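Local coordinates for protein TASOR (Homo sapiens, PDB 6TL1) that serves as a component of the HUSH complex, which maintains epigenetic transcriptional silencing by promoting recruitment of the H3K9 methyltransferase SETDB1 and of MORC2, at residues 116-121 against 176-181. Residues are numbered along the deposited sequence; the frame is centred on the assembly and turned at random.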
loop_
_atom_site.group_PDB
_atom_site.type_symbol
_atom_site.label_atom_id
_atom_site.label_comp_id
_atom_site.label_asym_id
_atom_site.label_seq_id
_atom_site.Cartn_x
_atom_site.Cartn_y
_atom_site.Cartn_z
ATOM N N LEU A 116 4.750 8.162 -4.629
ATOM C CA LEU A 116 5.182 7.622 -3.346
ATOM C C LEU A 116 5.479 8.674 -2.283
ATOM O O LEU A 116 5.897 8.312 -1.178
ATOM C CB LEU A 116 6.425 6.751 -3.555
ATOM C CG LEU A 116 6.258 5.681 -4.628
ATOM C CD1 LEU A 116 7.622 5.145 -5.067
ATOM C CD2 LEU A 116 5.352 4.572 -4.122
ATOM N N GLN A 117 5.258 9.950 -2.569
ATOM C CA GLN A 117 5.551 11.036 -1.639
ATOM C C GLN A 117 4.861 12.280 -2.177
ATOM O O GLN A 117 4.453 12.321 -3.341
ATOM C CB GLN A 117 7.066 11.246 -1.463
ATOM C CG GLN A 117 7.691 12.105 -2.534
ATOM C CD GLN A 117 9.202 12.260 -2.414
ATOM O OE1 GLN A 117 9.840 11.671 -1.546
ATOM N NE2 GLN A 117 9.772 13.095 -3.277
ATOM N N ALA A 118 4.716 13.287 -1.308
ATOM C CA ALA A 118 3.872 14.431 -1.636
ATOM C C ALA A 118 4.441 15.240 -2.793
ATOM O O ALA A 118 3.702 15.650 -3.695
ATOM C CB ALA A 118 3.694 15.317 -0.404
ATOM N N ASN A 119 5.740 15.462 -2.803
ATOM C CA ASN A 119 6.390 16.254 -3.831
ATOM C C ASN A 119 7.069 15.352 -4.851
ATOM O O ASN A 119 7.258 14.156 -4.619
ATOM C CB ASN A 119 7.383 17.214 -3.173
ATOM C CG ASN A 119 6.702 18.133 -2.167
ATOM O OD1 ASN A 119 5.504 18.413 -2.279
ATOM N ND2 ASN A 119 7.450 18.581 -1.169
ATOM N N PRO A 120 7.443 15.892 -6.011
ATOM C CA PRO A 120 8.092 15.058 -7.029
ATOM C C PRO A 120 9.458 14.583 -6.571
ATOM O O PRO A 120 10.169 15.276 -5.838
ATOM C CB PRO A 120 8.223 16.005 -8.233
ATOM C CG PRO A 120 7.132 17.009 -8.039
ATOM C CD PRO A 120 7.075 17.217 -6.547
ATOM N N LEU A 121 9.836 13.397 -7.040
ATOM C CA LEU A 121 11.168 12.886 -6.753
ATOM C C LEU A 121 12.222 13.694 -7.502
ATOM O O LEU A 121 11.995 14.172 -8.617
ATOM C CB LEU A 121 11.280 11.414 -7.150
ATOM C CG LEU A 121 10.346 10.447 -6.440
ATOM C CD1 LEU A 121 10.373 9.081 -7.102
ATOM C CD2 LEU A 121 10.755 10.345 -4.985
ATOM N N ALA A 176 -2.315 15.065 -5.154
ATOM C CA ALA A 176 -2.474 13.779 -5.822
ATOM C C ALA A 176 -2.003 12.634 -4.933
ATOM O O ALA A 176 -2.630 11.574 -4.884
ATOM C CB ALA A 176 -1.706 13.789 -7.151
ATOM N N TYR A 177 -0.900 12.840 -4.220
ATOM C CA TYR A 177 -0.350 11.800 -3.368
ATOM C C TYR A 177 -1.333 11.395 -2.268
ATOM O O TYR A 177 -1.618 10.207 -2.085
ATOM C CB TYR A 177 0.974 12.283 -2.789
ATOM C CG TYR A 177 1.507 11.396 -1.707
ATOM C CD1 TYR A 177 1.928 10.112 -1.993
ATOM C CD2 TYR A 177 1.591 11.844 -0.391
ATOM C CE1 TYR A 177 2.420 9.291 -1.005
ATOM C CE2 TYR A 177 2.083 11.027 0.608
ATOM C CZ TYR A 177 2.497 9.750 0.291
ATOM O OH TYR A 177 2.987 8.911 1.267
ATOM N N GLU A 178 -1.854 12.373 -1.513
ATOM C CA GLU A 178 -2.787 12.075 -0.425
ATOM C C GLU A 178 -4.140 11.588 -0.934
ATOM O O GLU A 178 -4.798 10.781 -0.261
ATOM C CB GLU A 178 -2.957 13.303 0.472
ATOM C CG GLU A 178 -1.672 13.687 1.182
ATOM C CD GLU A 178 -0.810 14.667 0.374
ATOM O OE1 GLU A 178 -0.926 14.696 -0.873
ATOM O OE2 GLU A 178 0.023 15.368 0.990
ATOM N N LEU A 179 -4.595 12.079 -2.089
ATOM C CA LEU A 179 -5.909 11.665 -2.567
ATOM C C LEU A 179 -5.909 10.274 -3.197
ATOM O O LEU A 179 -6.991 9.715 -3.408
ATOM C CB LEU A 179 -6.446 12.683 -3.580
ATOM C CG LEU A 179 -6.878 14.051 -3.045
ATOM C CD1 LEU A 179 -7.040 15.042 -4.202
ATOM C CD2 LEU A 179 -8.188 13.940 -2.247
ATOM N N THR A 180 -4.742 9.700 -3.511
ATOM C CA THR A 180 -4.664 8.371 -4.108
ATOM C C THR A 180 -4.149 7.333 -3.114
ATOM O O THR A 180 -3.416 6.412 -3.486
ATOM C CB THR A 180 -3.796 8.382 -5.366
ATOM O OG1 THR A 180 -2.481 8.824 -5.026
ATOM C CG2 THR A 180 -4.401 9.321 -6.430
ATOM N N GLN A 181 -4.486 7.498 -1.841
ATOM C CA GLN A 181 -4.092 6.550 -0.815
ATOM C C GLN A 181 -5.196 5.545 -0.543
ATOM O O GLN A 181 -6.377 5.778 -0.821
ATOM C CB GLN A 181 -3.741 7.263 0.494
ATOM C CG GLN A 181 -2.614 8.232 0.358
ATOM C CD GLN A 181 -1.285 7.524 0.300
ATOM O OE1 GLN A 181 -0.952 6.716 1.170
ATOM N NE2 GLN A 181 -0.531 7.784 -0.771
HETATM O O HOH W 1 1.211 15.043 -4.528
HETATM O O HOH W 2 0.747 16.325 -2.090
#
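Ala118 and Tyr177 bring the two backbones together, with their CA atoms 5.3 Å apart: the irregular loop 116-121, which follows strand 107-110, passes beside the short helix 176-179. No direct hydrogen bond links the segments; instead one water bridges the backbones, donating to Ala118 O at 2.7 Å and accepting from Tyr177 N at 3.1 Å.

Tyr177 carries the contact: its CG is anti to the backbone N (chi1 170°), which starts the side chain toward the loop. The ring lies mainly against the main chain of Leu116 to Ala118. Gln117 C and Ala118 N both sit over one face, each 3.5 Å above the ring plane and displaced toward the rim, and the peptide group joining them lies nearly parallel to the ring. Tyr177 CE1 comes within 3.3 Å of Gln117 N. On the opposite face lies Gln181 CD, its amide held by NE2 donating to Tyr177 O (N-H...O 155°, moderately bent, the donor above the carbonyl plane) and to Ser110 OG of strand 107-110. Ala118 CB adds a small apolar contact, 4.1 Å from Tyr177 CD2. The bent side chain of Glu178 brings OE2 to 3.9 Å from Ala118 CB, while a second water donates to OE1 at 2.6 Å and, weakly, to Ala118 O. Leu116 and Gln117 direct CB away from the helix, and both side chains touch strand 71-77.

The contact thus joins helix and loop at the surface of the pseudo-PARP domain through peptide-on-ring packing and bridging water. Ala118 O accepts from one water at short range and only weakly from the second; the Tyr177 ring has the loop peptide on one face and, more distantly and off-centre, the tilted amide of Gln181 on the other, which would be expected to restrict its rotation.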